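Local coordinates for protein 2,5-dihydroxypyridine 5,6-dioxygenase (Pseudomonas putida KT2440, PDB 7CUP) that catalyses the iron-dependent dioxygenolytic ring cleavage of 2,5-dihydroxypyridine between carbons 5 and 6, giving N-formylmaleamate in aerobic nicotinate degradation, at residues A292-N298 / D320-R324; R141-A145 / W268-P272. All blocks are in the same frame, centred on the assembly; numbering follows the deposited sequence.

Contact 1: residues A292-N298 / D320-R324. With FE (Fe (III) ion), chain G.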
# COMPACT_ATOMS: atom_id res chain seq x y z
N ALA A 292 2.25 33.27 -1.42
CA ALA A 292 2.43 34.31 -2.45
C ALA A 292 1.13 35.09 -2.57
O ALA A 292 1.20 36.30 -2.75
CB ALA A 292 2.81 33.67 -3.78
N ARG A 293 -0.04 34.44 -2.48
CA ARG A 293 -1.32 35.17 -2.64
C ARG A 293 -1.59 36.03 -1.40
O ARG A 293 -2.24 37.08 -1.55
CB ARG A 293 -2.50 34.22 -2.90
CG ARG A 293 -2.41 33.45 -4.21
CD ARG A 293 -3.62 32.59 -4.44
NE ARG A 293 -3.52 32.02 -5.78
CZ ARG A 293 -2.77 30.98 -6.12
NH1 ARG A 293 -2.04 30.36 -5.20
NH2 ARG A 293 -2.77 30.56 -7.38
N ALA A 294 -1.23 35.56 -0.20
CA ALA A 294 -1.81 36.08 1.06
C ALA A 294 -0.85 37.01 1.81
O ALA A 294 -1.34 37.64 2.75
CB ALA A 294 -2.29 34.96 1.96
N PHE A 295 0.43 37.08 1.49
CA PHE A 295 1.40 37.73 2.41
C PHE A 295 0.96 39.18 2.69
O PHE A 295 0.48 39.91 1.78
CB PHE A 295 2.84 37.57 1.93
CG PHE A 295 3.26 38.32 0.67
CD1 PHE A 295 3.82 39.58 0.75
CD2 PHE A 295 3.24 37.69 -0.58
CE1 PHE A 295 4.30 40.22 -0.39
CE2 PHE A 295 3.71 38.34 -1.71
CZ PHE A 295 4.22 39.61 -1.62
N TYR A 296 1.09 39.59 3.94
CA TYR A 296 0.68 40.91 4.48
C TYR A 296 1.20 42.04 3.59
O TYR A 296 2.42 42.16 3.40
CB TYR A 296 1.23 41.00 5.91
CG TYR A 296 0.69 42.12 6.77
CD1 TYR A 296 -0.55 42.02 7.38
CD2 TYR A 296 1.46 43.23 7.07
CE1 TYR A 296 -1.03 43.00 8.23
CE2 TYR A 296 1.00 44.22 7.93
CZ TYR A 296 -0.25 44.11 8.50
OH TYR A 296 -0.74 45.08 9.33
N GLY A 297 0.32 42.85 3.01
CA GLY A 297 0.72 44.09 2.30
C GLY A 297 1.01 43.88 0.83
O GLY A 297 1.41 44.84 0.17
N ASN A 298 0.79 42.69 0.27
CA ASN A 298 0.94 42.50 -1.19
C ASN A 298 -0.22 43.23 -1.88
O ASN A 298 -1.23 43.54 -1.23
CB ASN A 298 1.09 41.00 -1.56
CG ASN A 298 -0.19 40.17 -1.54
OD1 ASN A 298 -1.30 40.70 -1.49
ND2 ASN A 298 -0.05 38.85 -1.62
N ASP A 320 -2.46 34.54 -11.17
CA ASP A 320 -2.44 35.31 -9.91
C ASP A 320 -1.05 35.91 -9.81
O ASP A 320 -0.05 35.15 -9.94
CB ASP A 320 -2.79 34.47 -8.69
CG ASP A 320 -4.28 34.20 -8.60
OD1 ASP A 320 -5.03 34.98 -9.17
OD2 ASP A 320 -4.67 33.19 -8.00
N ILE A 321 -1.00 37.22 -9.58
CA ILE A 321 0.28 37.99 -9.60
C ILE A 321 0.30 38.92 -8.40
O ILE A 321 -0.36 39.96 -8.43
CB ILE A 321 0.42 38.76 -10.92
CG1 ILE A 321 0.37 37.80 -12.11
CG2 ILE A 321 1.69 39.58 -10.88
CD1 ILE A 321 0.34 38.49 -13.47
N PRO A 322 1.05 38.59 -7.33
CA PRO A 322 1.28 39.50 -6.21
C PRO A 322 2.49 40.43 -6.44
O PRO A 322 3.51 39.97 -6.89
CB PRO A 322 1.57 38.58 -5.02
CG PRO A 322 2.03 37.27 -5.64
CD PRO A 322 1.67 37.28 -7.11
N LEU A 323 2.35 41.70 -6.07
CA LEU A 323 3.43 42.71 -6.15
C LEU A 323 3.78 43.17 -4.74
O LEU A 323 2.85 43.33 -3.92
CB LEU A 323 2.97 43.87 -7.02
CG LEU A 323 2.41 43.48 -8.37
CD1 LEU A 323 1.88 44.72 -9.07
CD2 LEU A 323 3.48 42.79 -9.22
N ARG A 324 5.07 43.37 -4.49
CA ARG A 324 5.62 43.92 -3.23
C ARG A 324 5.75 45.44 -3.33
O ARG A 324 5.80 45.96 -4.45
CB ARG A 324 7.06 43.46 -3.02
CG ARG A 324 7.20 42.13 -2.32
CD ARG A 324 8.31 41.36 -2.97
NE ARG A 324 9.65 41.93 -2.94
CZ ARG A 324 10.33 42.39 -4.00
NH1 ARG A 324 9.81 42.47 -5.24
NH2 ARG A 324 11.57 42.79 -3.79
FE FE G . -7.25 34.81 -9.71
O HOH W 1 2.63 45.65 -2.25
O HOH W 2 -7.50 33.23 -8.04
O HOH W 3 -9.27 34.51 -10.88

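Contact 2: residues R141-A145 / W268-P272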
# COMPACT_ATOMS: atom_id res chain seq x y z
N ARG A 141 -9.68 41.01 11.38
CA ARG A 141 -8.83 41.96 10.62
C ARG A 141 -9.33 42.03 9.17
O ARG A 141 -9.41 43.14 8.61
CB ARG A 141 -7.35 41.58 10.73
CG ARG A 141 -6.79 41.72 12.14
CD ARG A 141 -5.28 41.54 12.27
NE ARG A 141 -4.88 40.22 11.78
CZ ARG A 141 -4.44 39.98 10.54
NH1 ARG A 141 -4.29 40.96 9.68
NH2 ARG A 141 -4.15 38.74 10.16
N VAL A 142 -9.68 40.89 8.58
CA VAL A 142 -10.10 40.82 7.15
C VAL A 142 -11.47 41.51 6.95
O VAL A 142 -11.66 42.15 5.88
CB VAL A 142 -10.13 39.36 6.66
CG1 VAL A 142 -10.83 39.21 5.32
CG2 VAL A 142 -8.72 38.78 6.63
N LEU A 143 -12.40 41.30 7.89
CA LEU A 143 -13.74 41.94 7.84
C LEU A 143 -13.60 43.47 8.03
O LEU A 143 -14.35 44.19 7.35
CB LEU A 143 -14.62 41.37 8.95
CG LEU A 143 -15.06 39.92 8.79
CD1 LEU A 143 -16.25 39.68 9.70
CD2 LEU A 143 -15.38 39.57 7.34
N ALA A 144 -12.70 43.92 8.91
CA ALA A 144 -12.37 45.36 9.07
C ALA A 144 -11.89 45.94 7.73
O ALA A 144 -12.34 47.04 7.33
CB ALA A 144 -11.35 45.54 10.17
N ALA A 145 -11.04 45.22 7.00
CA ALA A 145 -10.57 45.66 5.66
C ALA A 145 -11.76 45.68 4.71
O ALA A 145 -11.85 46.60 3.88
CB ALA A 145 -9.48 44.77 5.13
N TRP A 268 -5.66 42.99 -1.63
CA TRP A 268 -4.40 43.04 -0.86
C TRP A 268 -4.40 41.98 0.24
O TRP A 268 -5.47 41.47 0.58
CB TRP A 268 -4.14 44.47 -0.36
CG TRP A 268 -5.04 45.00 0.71
CD1 TRP A 268 -4.77 45.03 2.04
CD2 TRP A 268 -6.33 45.62 0.55
NE1 TRP A 268 -5.82 45.59 2.73
CE2 TRP A 268 -6.77 45.98 1.84
CE3 TRP A 268 -7.13 45.92 -0.54
CZ2 TRP A 268 -7.98 46.64 2.07
CZ3 TRP A 268 -8.35 46.53 -0.32
CH2 TRP A 268 -8.76 46.89 0.97
N GLY A 269 -3.20 41.65 0.71
CA GLY A 269 -2.95 40.53 1.61
C GLY A 269 -2.92 40.99 3.02
O GLY A 269 -2.38 42.10 3.26
N LEU A 270 -3.45 40.18 3.93
CA LEU A 270 -3.57 40.51 5.37
C LEU A 270 -3.05 39.35 6.22
O LEU A 270 -3.39 39.30 7.41
CB LEU A 270 -5.04 40.83 5.68
CG LEU A 270 -5.52 42.20 5.17
CD1 LEU A 270 -7.02 42.35 5.33
CD2 LEU A 270 -4.79 43.34 5.87
N GLN A 271 -2.20 38.49 5.65
CA GLN A 271 -1.69 37.28 6.35
C GLN A 271 -0.20 37.42 6.69
O GLN A 271 0.68 37.07 5.91
CB GLN A 271 -1.98 36.02 5.51
CG GLN A 271 -1.67 34.72 6.22
CD GLN A 271 -2.18 34.67 7.64
OE1 GLN A 271 -1.48 35.02 8.58
NE2 GLN A 271 -3.39 34.16 7.78
N PRO A 272 0.14 37.88 7.91
CA PRO A 272 1.54 38.04 8.29
C PRO A 272 2.27 36.70 8.51
O PRO A 272 3.49 36.70 8.50
CB PRO A 272 1.44 38.85 9.58
CG PRO A 272 0.13 38.41 10.19
CD PRO A 272 -0.79 38.24 9.00

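Contact 1: residues A292-N298 / D320-R324
Asp320 opens the strand segment at the active-site iron, and its two carboxylate oxygens have separate tasks. Asp320 OD1 binds the Fe(III) ion at 2.3 Å, in a site completed by His265, Ser302, His318 and two waters. Asp320 OD2 accepts a hydrogen bond from Arg293 NE at 2.8 Å, the core of a salt bridge to which Arg293 NH2 adds a weak bond. Asp320 OD2 also accepts a hydrogen bond from water 2, itself an iron ligand. Arg293, which does not touch the metal, thus lies in its second shell, bonded to the ligand Asp320; its NH1 is held by the carbonyl of Met288. Pro322 then fills the hollow of the helix end and turn: its CG lies 3.2 Å from Ala292 O, and its CB meets Phe295 CE2 at 3.9 Å. Asn298 ND2, 3.8 Å from Pro322 CB, ties the turn back to the helix by donating to Arg293 O (2.8 Å). At Leu323 the backbone takes over, with Asn298 CA 3.4 Å from Leu323 O in a CA-H...O contact and water 1 bridging Gly297 O and Leu323 O. Arg324 lays CG 4.0 Å from Phe295 CZ, while its guanidinium pairs with Asp214 and with Glu246 of the second subunit. Helix 290-294 and the type II turn Phe295-Asn298 thus pack on strand 319-323, which pairs antiparallel with strand 299-303 at the margin of its sheet, while Ile321 and Leu323 reach strand 207-210.

Contact 2: residues R141-A145 / W268-P272
Two hydrogen bonds from one guanidinium provide the polar part of this contact. Arg141 reaches out from helix 136-151 and grips the carbonyl of Leu270 in a fork, with NH1 to O at 3.0 Å and NH2 to O at 2.9 Å, the acceptor lying near the guanidinium plane. Asp138, one turn earlier on the helix, forms a salt bridge with NH2, and Ser347 O accepts from NH1. Helix 136-151 here packs across the end of strand 263-269, a central strand of an antiparallel sheet, where the chain leaves the sheet after Gly269; Arg141 satisfies a carbonyl just past that end. The apolar part centres on Leu270, whose CD1 lies 3.5 Å from Ala145 CB and 4.2 Å from Val142 CG2, placing it against one side of the helix. Ala145 CB also meets Trp268 CZ2 at 3.9 Å, its small methyl leaving room for the indole, which continues onto strands 327-330 and 333-337 of another sheet. Nearer the guanidinium, Pro272 CD approaches Arg141 NH2 at 3.6 Å.

How the contacts relate
Along the chain both segments of contact 2 come before those of contact 1, yet their centres are only 12 Å apart. Both reach the antiparallel sheet that holds strands 263-269, 299-303 and 319-323: contact 2 at the exit of 263-269, contact 1 at the edge strand 319-323. They meet directly, through probable backbone hydrogen bonds from Gly297 N to Gly269 O (2.8 Å) and from Gln271 N to Ala294 O (3.1 Å). Segment 292-298 therefore lies between 268-272 and 320-324, linking the packing of helix 136-151 to the metal site. Strands 263-269, 299-303 and 319-323 carry the iron ligands His265, Ser302 and Asp320, so contact 1 includes the metal centre, whereas in contact 2 the Trp268 side chain is about 14 Å from the iron.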